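Local coordinates for glycosyl hydrolase (Rhizobium leguminosarum bv. trifolii, PDB 5NDX), which probably hydrolyses O-glycosidic bonds as a family 39 glycoside hydrolase and is the bacterial orthologue of human alpha-L-iduronidase, at residues A[532-537]-A[614-619]; A[567-572]-A[602-607]. The protein carries 2 engineered substitutions. All blocks are in the same frame, centred on the assembly; numbering follows the deposited sequence. Where two conformers were deposited one is given.

Both contacts belong to the C-terminal fibronectin type III-like beta sandwich, on the same side of the chain's centre, and both lie away from the ligand pockets of the TIM barrel. Contact 2 pairs two central strands of the four-stranded sheet, while contact 1 lays the proline-rich lead-in to the domain against the segment that runs into its last strand. Their centres are 9 Å apart. The disulfide joins them, with Cys617 SG 2.1 Å from Cys605 SG, and Ser614 N probably donates a hydrogen bond to Ala606 O at 2.7 Å. Packing adds to this: Pro535 CG lies 3.5 Å from Val604 O, so strand 601-607, one half of contact 2, also backs contact 1.

Contact 1 of 2, residues A[532-537]-A[614-619]; sequences PAAPTG and SELCLS. Unlike the reference sequence in segment 532-537: Ala534 (reference Thr). Unlike the reference sequence in segment 614-619: Leu618 (reference Val), Ser619 (reference Phe). With SO4 (sulfate ion), chain H.
The proline-rich entry to a fibronectin type III-like domain here runs beside the irregular approach to the last strand, meeting it through apolar and CH...O contacts with no direct hydrogen bond between the two segments. At one end Pro532 O receives a CA-H...O contact from Ser614 CA at 3.3 Å. Water 1 reinforces this end, donating to Pro532 O (2.6 Å) and accepting from Glu615 N (3.0 Å). The hydroxyl of Ser614 sits between its own backbone N and carbonyl carbon (chi1 48°) and donates to Leu616 O at 2.7 Å from above the carbonyl plane; it is also hydrogen-bonded to Ala606 N, so two bonds fix its rotation. In the middle Ala534 points its methyl at the partner: CB comes to 3.2 Å from Leu616 O and 3.6 Å from Leu616 CD2. A sulfate ion, probably from the crystallisation liquor, takes a hydrogen bond from Ala534 N. Further along, Leu618 holds CG anti to its backbone N (chi1 -158°), toward Pro535 O, and chi2 -61° sets CD2 3.0 Å from that oxygen, a short contact in the conformer given, while Pro535 CG packs more loosely on Leu618 CB. Beyond the pair, Pro535 packs on Trp556 of strand 549-557 and on Val604 of strand 601-607, and Pro532 reaches Ala606; the lead-in thus bridges the two sheets where it enters strand 536-545.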
ATOM      1  N   PRO A 532      18.311  12.416  15.623  1.00 42.43           N
ATOM      2  CA  PRO A 532      17.337  11.340  15.564  1.00 41.14           C
ATOM      3  C   PRO A 532      17.947   9.995  16.017  1.00 40.65           C
ATOM      4  O   PRO A 532      19.172   9.808  15.958  1.00 38.40           O
ATOM      5  CB  PRO A 532      17.036  11.262  14.075  1.00 42.33           C
ATOM      6  CG  PRO A 532      18.329  11.598  13.458  1.00 43.74           C
ATOM      7  CD  PRO A 532      18.935  12.668  14.321  1.00 43.37           C
ATOM      8  N   ALA A 533      17.082   9.084  16.420  1.00 40.22           N
ATOM      9  CA  ALA A 533      17.477   7.762  16.794  1.00 42.52           C
ATOM     10  C   ALA A 533      18.053   6.990  15.591  1.00 43.94           C
ATOM     11  O   ALA A 533      17.618   7.112  14.436  1.00 41.73           O
ATOM     12  CB  ALA A 533      16.287   7.021  17.372  1.00 43.27           C
ATOM     13  N   ALA A 534      19.072   6.209  15.883  1.00 42.51           N
ATOM     14  CA  ALA A 534      19.712   5.398  14.883  1.00 41.98           C
ATOM     15  C   ALA A 534      18.757   4.323  14.352  1.00 38.06           C
ATOM     16  O   ALA A 534      17.838   3.889  15.047  1.00 36.70           O
ATOM     17  CB  ALA A 534      20.990   4.790  15.440  1.00 43.60           C
ATOM     18  N   PRO A 535      18.909   3.953  13.083  1.00 35.97           N
ATOM     19  CA  PRO A 535      18.088   2.839  12.585  1.00 36.95           C
ATOM     20  C   PRO A 535      18.487   1.505  13.235  1.00 36.16           C
ATOM     21  O   PRO A 535      19.561   1.414  13.788  1.00 35.33           O
ATOM     22  CB  PRO A 535      18.408   2.784  11.087  1.00 37.42           C
ATOM     23  CG  PRO A 535      19.374   3.855  10.822  1.00 38.57           C
ATOM     24  CD  PRO A 535      19.849   4.469  12.089  1.00 36.81           C
ATOM     25  N   THR A 536      17.673   0.476  13.071  1.00 36.16           N
ATOM     26  CA  THR A 536      17.915  -0.826  13.659  1.00 37.64           C
ATOM     27  C   THR A 536      17.625  -1.968  12.718  1.00 37.52           C
ATOM     28  O   THR A 536      16.877  -1.807  11.741  1.00 36.56           O
ATOM     29  CB  THR A 536      17.066  -1.036  14.920  1.00 38.52           C
ATOM     30  OG1 THR A 536      15.676  -1.105  14.593  1.00 40.00           O
ATOM     31  CG2 THR A 536      17.290   0.096  15.930  1.00 39.37           C
ATOM     32  N   GLY A 537      18.179  -3.136  13.029  1.00 36.72           N
ATOM     33  CA  GLY A 537      17.729  -4.379  12.360  1.00 38.03           C
ATOM     34  C   GLY A 537      18.113  -4.451  10.873  1.00 37.34           C
ATOM     35  O   GLY A 537      17.321  -4.874  10.060  1.00 39.47           O
ATOM     36  N   SER A 614      22.018  10.685  12.931  1.00 43.14           N
ATOM     37  CA  SER A 614      21.904   9.834  14.123  1.00 45.33           C
ATOM     38  C   SER A 614      23.341   9.559  14.535  1.00 53.94           C
ATOM     39  O   SER A 614      24.134   9.153  13.684  1.00 49.86           O
ATOM     40  CB  SER A 614      21.174   8.522  13.852  1.00 41.48           C
ATOM     41  OG  SER A 614      21.678   7.877  12.701  1.00 38.07           O
ATOM     42  N   GLU A 615      23.673   9.890  15.796  1.00 65.72           N
ATOM     43  CA  GLU A 615      25.039   9.718  16.397  1.00 73.90           C
ATOM     44  C   GLU A 615      25.667   8.321  16.145  1.00 72.88           C
ATOM     45  O   GLU A 615      26.874   8.172  15.960  1.00 76.48           O
ATOM     46  CB  GLU A 615      24.986   9.998  17.910  1.00 80.68           C
ATOM     47  CG  GLU A 615      25.118  11.478  18.256  1.00 88.68           C
ATOM     48  CD  GLU A 615      24.635  11.807  19.663  1.00 95.15           C
ATOM     49  OE1 GLU A 615      24.411  13.006  19.944  1.00 96.06           O
ATOM     50  OE2 GLU A 615      24.466  10.875  20.486  1.00 99.77           O
ATOM     51  N   LEU A 616      24.796   7.329  16.117  1.00 68.90           N
ATOM     52  CA  LEU A 616      25.104   5.991  15.728  1.00 65.85           C
ATOM     53  C   LEU A 616      24.557   5.819  14.271  1.00 58.56           C
ATOM     54  O   LEU A 616      23.416   6.185  13.979  1.00 50.72           O
ATOM     55  CB  LEU A 616      24.364   5.097  16.736  1.00 68.49           C
ATOM     56  CG  LEU A 616      24.470   3.608  17.168  1.00 76.13           C
ATOM     57  CD1 LEU A 616      24.055   3.586  18.637  1.00 74.42           C
ATOM     58  CD2 LEU A 616      23.634   2.551  16.401  1.00 72.00           C
ATOM     59  N   CYS A 617      25.392   5.264  13.404  1.00 49.09           N
ATOM     60  CA  CYS A 617      24.955   4.542  12.236  1.00 52.28           C
ATOM     61  C   CYS A 617      24.746   3.052  12.567  1.00 49.09           C
ATOM     62  O   CYS A 617      25.170   2.600  13.605  1.00 50.72           O
ATOM     63  CB  CYS A 617      25.892   4.851  11.051  1.00 58.11           C
ATOM     64  SG  CYS A 617      25.712   6.665  10.697  1.00 62.21           S
ATOM     65  N   LEU A 618      23.940   2.370  11.761  1.00 44.12           N
ATOM     66  CA  LEU A 618      23.641   0.948  11.897  0.50 45.63           C
ATOM     67  C   LEU A 618      24.459   0.233  10.839  1.00 45.04           C
ATOM     68  O   LEU A 618      24.305   0.534   9.663  1.00 44.27           O
ATOM     69  CB  LEU A 618      22.147   0.697  11.654  0.50 46.76           C
ATOM     70  CG  LEU A 618      21.553  -0.570  12.241  0.50 45.83           C
ATOM     71  CD1 LEU A 618      22.191  -1.796  11.694  0.50 48.20           C
ATOM     72  CD2 LEU A 618      21.844  -0.543  13.708  0.50 50.10           C
ATOM     73  N   SER A 619      25.300  -0.704  11.250  1.00 45.31           N
ATOM     74  CA  SER A 619      26.168  -1.484  10.363  1.00 55.60           C
ATOM     75  C   SER A 619      25.722  -2.927  10.176  1.00 63.34           C
ATOM     76  O   SER A 619      24.920  -3.440  10.965  1.00 62.45           O
ATOM     77  CB  SER A 619      27.602  -1.523  10.903  1.00 58.65           C
ATOM     78  OG  SER A 619      28.209  -0.248  10.753  1.00 63.94           O
TER
HETATM   79  S   SO4 H 707      19.777   6.038  19.468  1.00111.18           S
HETATM   80  O1  SO4 H 707      19.404   7.457  19.686  1.00113.18           O
HETATM   81  O2  SO4 H 707      20.436   5.523  20.692  1.00121.30           O
HETATM   82  O3  SO4 H 707      18.545   5.258  19.207  1.00105.49           O
HETATM   83  O4  SO4 H 707      20.729   5.914  18.340  1.00102.78           O
HETATM   84  O   HOH W   1      21.252   9.501  17.567  1.00 50.12           O

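Contact 2 of 2, residues A[567-572]-A[602-607]; sequences YDVLVS and YAVCAR. Unlike the reference sequence in segment 602-607: Arg607 (reference His). With SO4 (sulfate ion), chain G.
Strands 567-572 and 602-607 form an antiparallel pair in the four-stranded sheet of the fibronectin type III-like sandwich, the axes of the two segments at 153°. Asp568 and Cys605 exchange backbone hydrogen bonds in the carbonyl planes. At the Leu570-Ala603 pair, Leu570 N donates to Ala603 O at 2.7 Å in an almost straight bond (177°), whereas the return bond meets Leu570 O from 39° above its carbonyl plane. The face carrying Tyr567, Val569, Val571, Tyr602, Val604 and Ala606 is buried and closely packed. There Val571 lies alongside Tyr602, its CG2 only 3.3 Å from ring atom CE1, and the Tyr602 hydroxyl is hydrogen-bonded to His593. Tyr567 CE1 rests 3.8 Å from Ala606 CB, and its ring meets Trp556 edge-to-face. An alanine in place of Tyr567 would remove both ring contacts and would probably leave this end of the sandwich interior poorly filled. On the other face Leu570 CD1 lies 3.3 Å from Cys605 SG, which is disulfide-bonded to Cys617. The loose side is the partly exposed end at Asp568 and Arg607, where Asp568 OD2 makes a weak bond, part of a salt bridge, with Arg607 NE at 3.3 Å, the side chains crossing obliquely. Arg607 also holds a sulfate ion, probably from the crystallisation liquor, through NH1 to O2 (2.8 Å) and NH2 to O3 (2.6 Å), and NH1 makes a weak hydrogen bond to Gly611 O. Strands 579-580 and 618-620 flank the pair, while strands 549-557, 590-594 and 536-545 of the opposing sheet cover the buried face.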
ATOM      1  N   TYR A 567      17.013   8.627   5.315  1.00 33.59           N
ATOM      2  CA  TYR A 567      18.147   7.704   5.510  1.00 33.24           C
ATOM      3  C   TYR A 567      19.154   7.865   4.378  1.00 35.21           C
ATOM      4  O   TYR A 567      18.790   8.145   3.207  1.00 33.14           O
ATOM      5  CB  TYR A 567      17.678   6.245   5.641  1.00 31.92           C
ATOM      6  CG  TYR A 567      16.694   6.061   6.744  1.00 32.82           C
ATOM      7  CD1 TYR A 567      17.108   5.872   8.067  1.00 32.35           C
ATOM      8  CD2 TYR A 567      15.338   6.190   6.510  1.00 33.62           C
ATOM      9  CE1 TYR A 567      16.166   5.774   9.105  1.00 33.63           C
ATOM     10  CE2 TYR A 567      14.400   6.088   7.535  1.00 34.88           C
ATOM     11  CZ  TYR A 567      14.823   5.863   8.850  1.00 36.07           C
ATOM     12  OH  TYR A 567      13.859   5.781   9.849  1.00 36.66           O
ATOM     13  N   ASP A 568      20.421   7.748   4.749  1.00 37.10           N
ATOM     14  CA  ASP A 568      21.526   7.567   3.814  1.00 39.88           C
ATOM     15  C   ASP A 568      22.071   6.166   4.016  1.00 40.63           C
ATOM     16  O   ASP A 568      22.046   5.620   5.128  1.00 38.90           O
ATOM     17  CB  ASP A 568      22.635   8.536   4.163  1.00 43.79           C
ATOM     18  CG  ASP A 568      22.232   9.994   3.953  1.00 46.83           C
ATOM     19  OD1 ASP A 568      21.363  10.301   3.101  1.00 47.66           O
ATOM     20  OD2 ASP A 568      22.791  10.828   4.678  1.00 52.72           O
ATOM     21  N   VAL A 569      22.564   5.605   2.934  1.00 40.21           N
ATOM     22  CA  VAL A 569      23.231   4.335   2.932  1.00 40.27           C
ATOM     23  C   VAL A 569      24.658   4.603   2.565  1.00 41.04           C
ATOM     24  O   VAL A 569      24.925   5.296   1.570  1.00 39.76           O
ATOM     25  CB  VAL A 569      22.626   3.366   1.926  1.00 37.71           C
ATOM     26  CG1 VAL A 569      23.432   2.074   1.907  1.00 36.30           C
ATOM     27  CG2 VAL A 569      21.193   3.066   2.295  1.00 37.22           C
ATOM     28  N   LEU A 570      25.568   4.071   3.373  1.00 43.31           N
ATOM     29  CA  LEU A 570      27.000   4.206   3.135  1.00 45.82           C
ATOM     30  C   LEU A 570      27.694   2.860   3.001  1.00 46.08           C
ATOM     31  O   LEU A 570      27.191   1.827   3.422  1.00 45.11           O
ATOM     32  CB  LEU A 570      27.655   4.983   4.254  1.00 48.76           C
ATOM     33  CG  LEU A 570      27.101   6.376   4.498  1.00 52.96           C
ATOM     34  CD1 LEU A 570      26.131   6.313   5.632  1.00 54.51           C
ATOM     35  CD2 LEU A 570      28.227   7.308   4.909  1.00 57.53           C
ATOM     36  N   VAL A 571      28.881   2.911   2.432  1.00 46.87           N
ATOM     37  CA  VAL A 571      29.656   1.748   2.136  1.00 49.76           C
ATOM     38  C   VAL A 571      31.101   1.993   2.525  1.00 54.27           C
ATOM     39  O   VAL A 571      31.660   3.064   2.262  1.00 53.81           O
ATOM     40  CB  VAL A 571      29.542   1.396   0.657  1.00 51.88           C
ATOM     41  CG1 VAL A 571      30.827   0.776   0.099  1.00 54.78           C
ATOM     42  CG2 VAL A 571      28.377   0.440   0.477  1.00 50.74           C
ATOM     43  N   SER A 572      31.667   0.979   3.164  1.00 57.29           N
ATOM     44  CA  SER A 572      33.078   0.903   3.500  1.00 62.16           C
ATOM     45  C   SER A 572      33.677  -0.294   2.764  1.00 64.67           C
ATOM     46  O   SER A 572      33.034  -1.349   2.585  1.00 59.09           O
ATOM     47  CB  SER A 572      33.263   0.728   5.016  1.00 62.74           C
ATOM     48  OG  SER A 572      34.577   0.280   5.316  1.00 67.07           O
ATOM     49  N   TYR A 602      28.178  -2.260   4.837  1.00 44.88           N
ATOM     50  CA  TYR A 602      27.092  -1.283   4.719  1.00 43.86           C
ATOM     51  C   TYR A 602      26.869  -0.591   6.050  1.00 43.67           C
ATOM     52  O   TYR A 602      27.090  -1.184   7.081  1.00 43.64           O
ATOM     53  CB  TYR A 602      25.810  -1.978   4.249  1.00 41.48           C
ATOM     54  CG  TYR A 602      25.864  -2.369   2.794  1.00 41.28           C
ATOM     55  CD1 TYR A 602      25.795  -1.397   1.787  1.00 41.65           C
ATOM     56  CD2 TYR A 602      26.005  -3.696   2.418  1.00 42.30           C
ATOM     57  CE1 TYR A 602      25.852  -1.740   0.444  1.00 41.96           C
ATOM     58  CE2 TYR A 602      26.045  -4.064   1.075  1.00 42.76           C
ATOM     59  CZ  TYR A 602      25.989  -3.079   0.105  1.00 42.83           C
ATOM     60  OH  TYR A 602      26.062  -3.448  -1.186  1.00 42.88           O
ATOM     61  N   ALA A 603      26.507   0.682   6.006  1.00 42.42           N
ATOM     62  CA  ALA A 603      26.039   1.446   7.171  1.00 42.88           C
ATOM     63  C   ALA A 603      24.802   2.285   6.750  1.00 42.70           C
ATOM     64  O   ALA A 603      24.739   2.745   5.607  1.00 42.80           O
ATOM     65  CB  ALA A 603      27.133   2.369   7.693  1.00 42.71           C
ATOM     66  N   VAL A 604      23.811   2.401   7.634  1.00 40.52           N
ATOM     67  CA  VAL A 604      22.651   3.242   7.408  1.00 41.03           C
ATOM     68  C   VAL A 604      22.584   4.286   8.525  1.00 41.35           C
ATOM     69  O   VAL A 604      22.699   3.911   9.694  1.00 40.25           O
ATOM     70  CB  VAL A 604      21.366   2.391   7.329  1.00 40.71           C
ATOM     71  CG1 VAL A 604      20.176   3.284   7.081  1.00 42.33           C
ATOM     72  CG2 VAL A 604      21.464   1.401   6.185  1.00 41.82           C
ATOM     73  N   CYS A 605      22.455   5.572   8.156  1.00 39.64           N
ATOM     74  CA  CYS A 605      22.323   6.701   9.076  1.00 41.48           C
ATOM     75  C   CYS A 605      20.943   7.308   8.921  1.00 40.80           C
ATOM     76  O   CYS A 605      20.430   7.364   7.815  1.00 38.96           O
ATOM     77  CB  CYS A 605      23.380   7.776   8.749  1.00 48.42           C
ATOM     78  SG  CYS A 605      25.061   7.029   8.716  1.00 70.57           S
ATOM     79  N   ALA A 606      20.350   7.780  10.010  1.00 39.09           N
ATOM     80  CA  ALA A 606      19.159   8.598   9.943  1.00 38.80           C
ATOM     81  C   ALA A 606      19.585  10.049   9.986  1.00 40.27           C
ATOM     82  O   ALA A 606      20.617  10.360  10.595  1.00 39.46           O
ATOM     83  CB  ALA A 606      18.190   8.274  11.056  1.00 37.18           C
ATOM     84  N   ARG A 607      18.848  10.898   9.256  1.00 37.56           N
ATOM     85  CA  ARG A 607      19.023  12.349   9.236  1.00 40.31           C
ATOM     86  C   ARG A 607      17.681  13.015   9.469  1.00 38.24           C
ATOM     87  O   ARG A 607      16.693  12.635   8.851  1.00 37.27           O
ATOM     88  CB  ARG A 607      19.583  12.840   7.923  1.00 44.79           C
ATOM     89  CG  ARG A 607      21.083  12.735   7.840  1.00 53.27           C
ATOM     90  CD  ARG A 607      21.685  13.770   6.897  1.00 60.20           C
ATOM     91  NE  ARG A 607      23.093  13.415   6.759  1.00 64.25           N
ATOM     92  CZ  ARG A 607      24.068  13.809   7.573  1.00 68.83           C
ATOM     93  NH1 ARG A 607      23.833  14.655   8.568  1.00 71.41           N
ATOM     94  NH2 ARG A 607      25.310  13.371   7.373  1.00 70.22           N
TER
HETATM   95  S   SO4 G 706      27.668  14.480   9.546  1.00118.48           S
HETATM   96  O1  SO4 G 706      28.483  15.721   9.605  1.00122.87           O
HETATM   97  O2  SO4 G 706      26.268  14.796   9.906  1.00117.46           O
HETATM   98  O3  SO4 G 706      27.719  13.924   8.175  1.00117.42           O
HETATM   99  O4  SO4 G 706      28.204  13.481  10.500  1.00120.73           O